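Local coordinates for protein Bug27 (Bordetella pertussis, PDB 2QPQ), which probably binds a small solute in the periplasm with a Venus-flytrap fold, as a receptor related to those of tripartite tricarboxylate transporters, at residues Gln142-Glu147 against Ser290-Gln295; Ser112-Leu117 against Met121-Gln126; Ala26-Asn31 against Asp257-Lys262. All coordinates share one frame; numbering follows the deposited sequence.

The three contacts sample an alpha/beta Venus-flytrap protein at widely separated places. Along the chain, 26-31 comes first, then contact 2, then 142-147, 257-262 and 290-295, so contacts 1 and 3 interlock in sequence while contact 2 lies wholly inside the loop that contact 3 closes. Contacts 1 and 2 have centres about 20 Å apart and are linked by helix 141-153, whose residues include half of contact 1 and also touch Met121 of contact 2. Contact 3, about 31 Å from contact 1 and 38 Å from contact 2 between centres, sits across the chain's centre from both. Contacts 1 and 3 thus join segments 143 and 226 residues apart, whereas contact 2 is local, within one loop-helix unit.

Contact 1: Gln142-Glu147 against Ser290-Gln295; sequences QHLAGE and SALTKQ
Leu144 and Leu292 bring two helices together, with Thr293 as a third partner. Leu292 reaches over with its CD2 methyl, which rests 3.9 Å from the backbone O of Leu144 and 4.1 Å from the CB of the same residue. Its CG is anti to the backbone N (chi1 178°), a torsion that carries the branch off its own helix toward the neighbouring backbone. Leu144 answers with the tip of its side chain: CD2 lies 3.7 Å from Thr293 CG2, and CD1 only slightly farther from that same methyl, at 3.9 Å, so one methyl of threonine touches both ends of the leucine fork. The two side chains run obliquely to each other. The pairing joins helix 141-153 to the long C-terminal helix 275-296 in the alpha/beta Venus-flytrap fold; the short segments make an angle of 64°, and their axes come no nearer than 10.9 Å. At that spacing side chains bridge the gap: the leucine methyls and the Thr293 methyl, with Leu292 CD2 reaching the opposite backbone. Leu148 and Val151, farther along helix 141-153, continue the apolar surface against Leu292, while Val77 and Val81 of helix 74-81 touch Leu144 and Thr293 respectively. The hydroxyl of Thr293 is occupied within its own helix, where OG1 is hydrogen-bonded to Phe289 O, and it is the methyl branch that meets Leu144.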
# COMPACT_ATOMS: atom_id res chain seq x y z
N GLN A 142 2.37 4.75 4.09
CA GLN A 142 3.10 6.01 3.79
C GLN A 142 3.48 6.69 5.10
O GLN A 142 4.63 7.06 5.33
CB GLN A 142 2.25 6.93 2.88
CG GLN A 142 2.18 6.40 1.45
CD GLN A 142 1.34 5.12 1.34
OE1 GLN A 142 0.31 5.01 1.97
NE2 GLN A 142 1.81 4.13 0.55
N HIS A 143 2.49 6.81 5.99
CA HIS A 143 2.78 7.24 7.37
C HIS A 143 3.90 6.38 7.98
O HIS A 143 4.90 6.91 8.48
CB HIS A 143 1.49 7.16 8.19
CG HIS A 143 1.66 7.47 9.65
ND1 HIS A 143 0.67 7.23 10.58
CD2 HIS A 143 2.70 7.99 10.33
CE1 HIS A 143 1.09 7.59 11.77
NE2 HIS A 143 2.32 8.07 11.65
N LEU A 144 3.77 5.07 7.93
CA LEU A 144 4.79 4.22 8.53
C LEU A 144 6.18 4.32 7.85
O LEU A 144 7.19 4.17 8.53
CB LEU A 144 4.32 2.76 8.58
CG LEU A 144 3.15 2.41 9.52
CD1 LEU A 144 3.14 0.90 9.79
CD2 LEU A 144 3.13 3.21 10.80
N ALA A 145 6.22 4.59 6.54
CA ALA A 145 7.50 4.82 5.86
C ALA A 145 8.26 6.00 6.51
O ALA A 145 9.48 5.90 6.76
CB ALA A 145 7.33 5.01 4.35
N GLY A 146 7.55 7.06 6.86
CA GLY A 146 8.20 8.25 7.50
C GLY A 146 8.62 7.91 8.93
O GLY A 146 9.68 8.31 9.41
N GLU A 147 7.76 7.19 9.65
CA GLU A 147 8.12 6.78 11.00
C GLU A 147 9.29 5.78 11.01
O GLU A 147 10.15 5.83 11.87
CB GLU A 147 6.89 6.24 11.73
CG GLU A 147 5.88 7.39 12.07
CD GLU A 147 6.55 8.51 12.87
OE1 GLU A 147 7.16 8.17 13.89
OE2 GLU A 147 6.47 9.72 12.49
N SER A 290 3.71 -4.36 13.44
CA SER A 290 3.27 -4.29 14.85
C SER A 290 4.43 -3.87 15.74
O SER A 290 4.25 -3.10 16.70
CB SER A 290 2.69 -5.63 15.31
OG SER A 290 1.32 -5.62 14.97
N ALA A 291 5.61 -4.38 15.40
CA ALA A 291 6.84 -4.03 16.13
C ALA A 291 7.17 -2.52 16.01
O ALA A 291 7.47 -1.84 17.01
CB ALA A 291 7.99 -4.88 15.62
N LEU A 292 7.11 -2.01 14.79
CA LEU A 292 7.32 -0.60 14.52
C LEU A 292 6.31 0.29 15.23
O LEU A 292 6.70 1.27 15.86
CB LEU A 292 7.26 -0.33 13.00
CG LEU A 292 7.43 1.14 12.56
CD1 LEU A 292 8.79 1.73 13.01
CD2 LEU A 292 7.24 1.23 11.04
N THR A 293 5.02 0.00 15.10
CA THR A 293 4.01 0.87 15.71
C THR A 293 3.98 0.73 17.26
O THR A 293 3.56 1.66 17.96
CB THR A 293 2.60 0.65 15.10
OG1 THR A 293 2.19 -0.71 15.29
CG2 THR A 293 2.60 0.97 13.64
N LYS A 294 4.43 -0.40 17.77
CA LYS A 294 4.70 -0.53 19.22
C LYS A 294 5.86 0.40 19.66
O LYS A 294 5.68 1.15 20.61
CB LYS A 294 4.92 -1.99 19.63
CG LYS A 294 4.63 -2.30 21.11
CD LYS A 294 4.97 -3.77 21.41
CE LYS A 294 5.72 -3.96 22.72
NZ LYS A 294 5.69 -5.44 23.09
N GLN A 295 6.98 0.39 18.94
CA GLN A 295 8.10 1.33 19.22
C GLN A 295 7.64 2.78 19.32
O GLN A 295 7.97 3.49 20.29
CB GLN A 295 9.15 1.30 18.12
CG GLN A 295 9.97 0.05 17.96
CD GLN A 295 10.96 0.16 16.79
OE1 GLN A 295 11.91 0.95 16.85
NE2 GLN A 295 10.72 -0.61 15.72

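Contact 2: Ser112-Leu117 against Met121-Gln126; sequences SKYKTL and MAAAKQ
The methyl of Ala123 comes obliquely to the aromatic ring of Tyr114, nearest CE1, which is 3.6 Å from Ala123 CB, with the phenolic OH 3.8 Å from that CB. Over the centre of one ring face sits Lys113 CG, 4.1 Å above the plane. This is the entry to a short helix: the loop after strand 93-109 gives way to helix 117-123 at Thr116, the N-cap, whose OG1 is hydrogen-bonded to the backbone N of Glu119. Just upstream, Ser112 OG accepts from Tyr114 N at 3.0 Å, an ST turn that ties down the backbone carrying the ring. The helix then makes its ordinary bond from Met121 N to Leu117 O, 3.0 Å long and nearly straight at 167°. Tyr114 and Leu117 also lean on Leu199 of strand 196-201, while Met121 touches Leu149 and Ala153 of helix 141-153, so the little helix fits between sheet and neighbouring helix. Beside the bonded carbonyl the thioether folds back: Met121 SD lies 4.1 Å from Leu117 CD2, and the bend at chi3 (-62°) turns the CE methyl back to 3.7 Å from Leu117 O.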
# COMPACT_ATOMS: atom_id res chain seq x y z
N SER A 112 12.46 23.21 -3.70
CA SER A 112 12.70 22.98 -2.26
C SER A 112 14.19 23.03 -1.88
O SER A 112 15.04 22.60 -2.66
CB SER A 112 12.21 21.58 -1.91
OG SER A 112 12.66 21.18 -0.65
N LYS A 113 14.48 23.50 -0.68
CA LYS A 113 15.85 23.48 -0.13
C LYS A 113 16.41 22.08 0.03
O LYS A 113 17.62 21.94 0.16
CB LYS A 113 15.94 24.20 1.21
CG LYS A 113 15.07 23.58 2.30
CD LYS A 113 15.30 24.30 3.60
CE LYS A 113 14.33 23.81 4.65
NZ LYS A 113 14.57 24.53 5.96
N TYR A 114 15.54 21.06 0.07
CA TYR A 114 15.99 19.69 0.24
C TYR A 114 16.22 19.08 -1.12
O TYR A 114 15.27 18.79 -1.86
CB TYR A 114 14.97 18.82 0.99
CG TYR A 114 14.57 19.31 2.34
CD1 TYR A 114 15.53 19.54 3.35
CD2 TYR A 114 13.22 19.51 2.65
CE1 TYR A 114 15.14 19.98 4.62
CE2 TYR A 114 12.84 19.97 3.90
CZ TYR A 114 13.81 20.19 4.88
OH TYR A 114 13.40 20.60 6.13
N LYS A 115 17.50 18.89 -1.43
CA LYS A 115 17.95 18.38 -2.70
C LYS A 115 18.15 16.86 -2.66
O LYS A 115 18.02 16.15 -3.69
CB LYS A 115 19.27 19.12 -3.05
CG LYS A 115 19.14 20.48 -3.84
CD LYS A 115 18.20 21.56 -3.26
CE LYS A 115 18.29 22.91 -4.08
NZ LYS A 115 17.23 23.99 -3.82
N THR A 116 18.45 16.33 -1.48
CA THR A 116 18.66 14.89 -1.32
C THR A 116 17.98 14.44 -0.04
O THR A 116 17.66 15.27 0.82
CB THR A 116 20.18 14.55 -1.19
OG1 THR A 116 20.67 15.05 0.06
CG2 THR A 116 21.00 15.18 -2.29
N LEU A 117 17.78 13.14 0.11
CA LEU A 117 17.31 12.60 1.38
C LEU A 117 18.26 12.92 2.53
O LEU A 117 17.80 13.14 3.63
CB LEU A 117 17.04 11.09 1.32
CG LEU A 117 16.16 10.57 2.48
CD1 LEU A 117 14.70 10.94 2.21
CD2 LEU A 117 16.27 9.07 2.70
N MET A 121 17.32 14.43 6.28
CA MET A 121 17.67 13.74 7.52
C MET A 121 18.55 14.59 8.45
O MET A 121 18.31 14.61 9.65
CB MET A 121 18.28 12.37 7.23
CG MET A 121 17.33 11.37 6.60
SD MET A 121 18.09 9.77 6.28
CE MET A 121 19.40 10.16 5.12
N ALA A 122 19.54 15.28 7.89
CA ALA A 122 20.33 16.29 8.62
C ALA A 122 19.41 17.34 9.25
O ALA A 122 19.52 17.62 10.43
CB ALA A 122 21.36 16.97 7.67
N ALA A 123 18.47 17.89 8.46
CA ALA A 123 17.54 18.93 8.93
C ALA A 123 16.70 18.44 10.10
O ALA A 123 16.36 19.20 11.01
CB ALA A 123 16.63 19.39 7.79
N ALA A 124 16.38 17.15 10.09
CA ALA A 124 15.50 16.56 11.10
C ALA A 124 16.21 15.76 12.19
O ALA A 124 15.55 15.14 13.02
CB ALA A 124 14.39 15.69 10.41
N LYS A 125 17.55 15.78 12.21
CA LYS A 125 18.31 15.01 13.20
C LYS A 125 17.93 15.33 14.65
O LYS A 125 17.72 14.41 15.44
CB LYS A 125 19.84 15.10 12.99
CG LYS A 125 20.54 13.85 12.40
CD LYS A 125 20.18 12.52 13.10
CE LYS A 125 20.85 12.38 14.48
NZ LYS A 125 19.90 11.96 15.58
N GLN A 126 17.84 16.62 15.01
CA GLN A 126 17.51 17.06 16.40
C GLN A 126 15.99 17.03 16.74
O GLN A 126 15.16 17.14 15.83
CB GLN A 126 18.13 18.44 16.69
CG GLN A 126 19.66 18.51 16.50
CD GLN A 126 20.30 19.75 17.11
OE1 GLN A 126 20.07 20.08 18.28
NE2 GLN A 126 21.14 20.45 16.32

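Contact 3: Ala26-Asn31 against Asp257-Lys262; sequences ARLIGN and DDVQKK
Leu28 is the side chain on which this contact turns, reaching from helix 21-35 to both Val259 and Lys262 of helix 257-266. The bond from its CA to CB already points toward the other helix. From CB the chain continues to CG, set anti to the backbone N (chi1 -179°), and this extended start lifts the isopropyl end clear of its own helix and delivers both methyls to the partner. At the fork the two branches part company. CD1 meets the aliphatic part of Lys262, lying 4.1 Å from its CD. CD2 stands between two partners: it is 4.1 Å from the same Lys262 CD and also 4.1 Å from Val259 CG1. The leucine end is therefore set against residues three apart in the sequence, about one helical turn. Leu28 runs antiparallel to both Val259 and Lys262, alongside and overlapping them, and the CA atoms of Leu28 and Val259 remain 8.1 Å apart. Helix 21-35 is the connecting helix of a beta-alpha-beta crossover, joining the parallel neighbours 10-14 and 41-45; Ala26 leans on Ile12 and Val14 of the first of these strands, while Leu28 looks out to helix 257-266. Val259 also touches Tyr32, one turn beyond Leu28 on helix 21-35, and Lys262 touches Met24, one turn before it, so about two turns of helix 21-35 face one turn of helix 257-266. On the lysine, it is the middle of the chain that does the touching: the chain stays extended as far as CE and then turns at chi4 (111°) before NZ. Nearby, Asp258 OD1 forms a salt bridge with Arg256 NE and accepts a weak hydrogen bond from Val259 N.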
# COMPACT_ATOMS: atom_id res chain seq x y z
N ALA A 26 -8.62 -3.72 -8.02
CA ALA A 26 -9.83 -4.53 -7.85
C ALA A 26 -10.79 -4.38 -9.05
O ALA A 26 -11.27 -5.37 -9.60
CB ALA A 26 -10.55 -4.21 -6.49
N ARG A 27 -11.02 -3.15 -9.50
CA ARG A 27 -11.93 -2.90 -10.62
C ARG A 27 -11.35 -3.41 -11.96
O ARG A 27 -12.11 -3.91 -12.81
CB ARG A 27 -12.31 -1.40 -10.69
CG ARG A 27 -13.16 -1.03 -9.49
CD ARG A 27 -13.61 0.40 -9.47
NE ARG A 27 -14.41 0.62 -8.25
CZ ARG A 27 -15.70 0.34 -8.13
NH1 ARG A 27 -16.38 -0.18 -9.17
NH2 ARG A 27 -16.32 0.60 -6.98
N LEU A 28 -10.01 -3.33 -12.10
CA LEU A 28 -9.33 -3.85 -13.30
C LEU A 28 -9.49 -5.39 -13.34
O LEU A 28 -9.91 -5.96 -14.37
CB LEU A 28 -7.85 -3.40 -13.33
CG LEU A 28 -6.84 -3.76 -14.45
CD1 LEU A 28 -7.25 -3.12 -15.76
CD2 LEU A 28 -5.46 -3.28 -14.09
N ILE A 29 -9.17 -6.05 -12.23
CA ILE A 29 -9.39 -7.49 -12.08
C ILE A 29 -10.85 -7.87 -12.33
O ILE A 29 -11.13 -8.78 -13.13
CB ILE A 29 -8.91 -8.03 -10.67
CG1 ILE A 29 -7.39 -7.96 -10.54
CG2 ILE A 29 -9.33 -9.51 -10.43
CD1 ILE A 29 -6.93 -7.95 -9.05
N GLY A 30 -11.77 -7.16 -11.70
CA GLY A 30 -13.19 -7.48 -11.75
C GLY A 30 -13.75 -7.47 -13.16
O GLY A 30 -14.55 -8.35 -13.52
N ASN A 31 -13.32 -6.47 -13.93
CA ASN A 31 -13.58 -6.29 -15.36
C ASN A 31 -13.21 -7.49 -16.23
O ASN A 31 -14.01 -7.94 -17.02
CB ASN A 31 -12.87 -5.01 -15.87
CG ASN A 31 -13.11 -4.75 -17.39
OD1 ASN A 31 -12.17 -4.83 -18.22
ND2 ASN A 31 -14.36 -4.43 -17.75
N ASP A 257 -1.13 -8.50 -21.72
CA ASP A 257 -0.24 -7.40 -22.16
C ASP A 257 -0.83 -6.05 -21.79
O ASP A 257 -0.13 -5.15 -21.30
CB ASP A 257 -0.08 -7.38 -23.70
CG ASP A 257 0.71 -8.52 -24.24
OD1 ASP A 257 1.55 -9.13 -23.53
OD2 ASP A 257 0.52 -8.78 -25.46
N ASP A 258 -2.13 -5.87 -22.04
CA ASP A 258 -2.69 -4.57 -21.82
C ASP A 258 -2.66 -4.18 -20.31
O ASP A 258 -2.36 -3.05 -19.95
CB ASP A 258 -4.06 -4.42 -22.49
CG ASP A 258 -5.10 -5.36 -21.95
OD1 ASP A 258 -4.77 -6.28 -21.18
OD2 ASP A 258 -6.28 -5.17 -22.32
N VAL A 259 -2.91 -5.17 -19.46
CA VAL A 259 -2.85 -4.98 -18.01
C VAL A 259 -1.46 -4.65 -17.55
O VAL A 259 -1.29 -3.72 -16.73
CB VAL A 259 -3.38 -6.23 -17.28
CG1 VAL A 259 -3.06 -6.17 -15.79
CG2 VAL A 259 -4.87 -6.35 -17.51
N GLN A 260 -0.46 -5.38 -18.04
CA GLN A 260 0.94 -5.17 -17.63
C GLN A 260 1.42 -3.76 -17.98
O GLN A 260 2.10 -3.09 -17.19
CB GLN A 260 1.90 -6.19 -18.29
CG GLN A 260 1.82 -7.63 -17.71
CD GLN A 260 2.31 -7.70 -16.28
OE1 GLN A 260 3.39 -7.21 -15.95
NE2 GLN A 260 1.50 -8.32 -15.40
N LYS A 261 1.06 -3.31 -19.18
CA LYS A 261 1.50 -1.99 -19.69
C LYS A 261 0.90 -0.88 -18.84
O LYS A 261 1.62 0.00 -18.39
CB LYS A 261 1.09 -1.82 -21.17
CG LYS A 261 1.22 -0.39 -21.68
CD LYS A 261 0.67 -0.21 -23.08
CE LYS A 261 0.84 1.26 -23.53
NZ LYS A 261 2.28 1.68 -23.41
N LYS A 262 -0.41 -0.95 -18.63
CA LYS A 262 -1.15 -0.00 -17.82
C LYS A 262 -0.50 0.17 -16.46
O LYS A 262 -0.29 1.29 -16.03
CB LYS A 262 -2.60 -0.45 -17.61
CG LYS A 262 -3.44 0.59 -16.91
CD LYS A 262 -4.71 0.02 -16.35
CE LYS A 262 -5.23 0.87 -15.19
NZ LYS A 262 -6.49 1.61 -15.47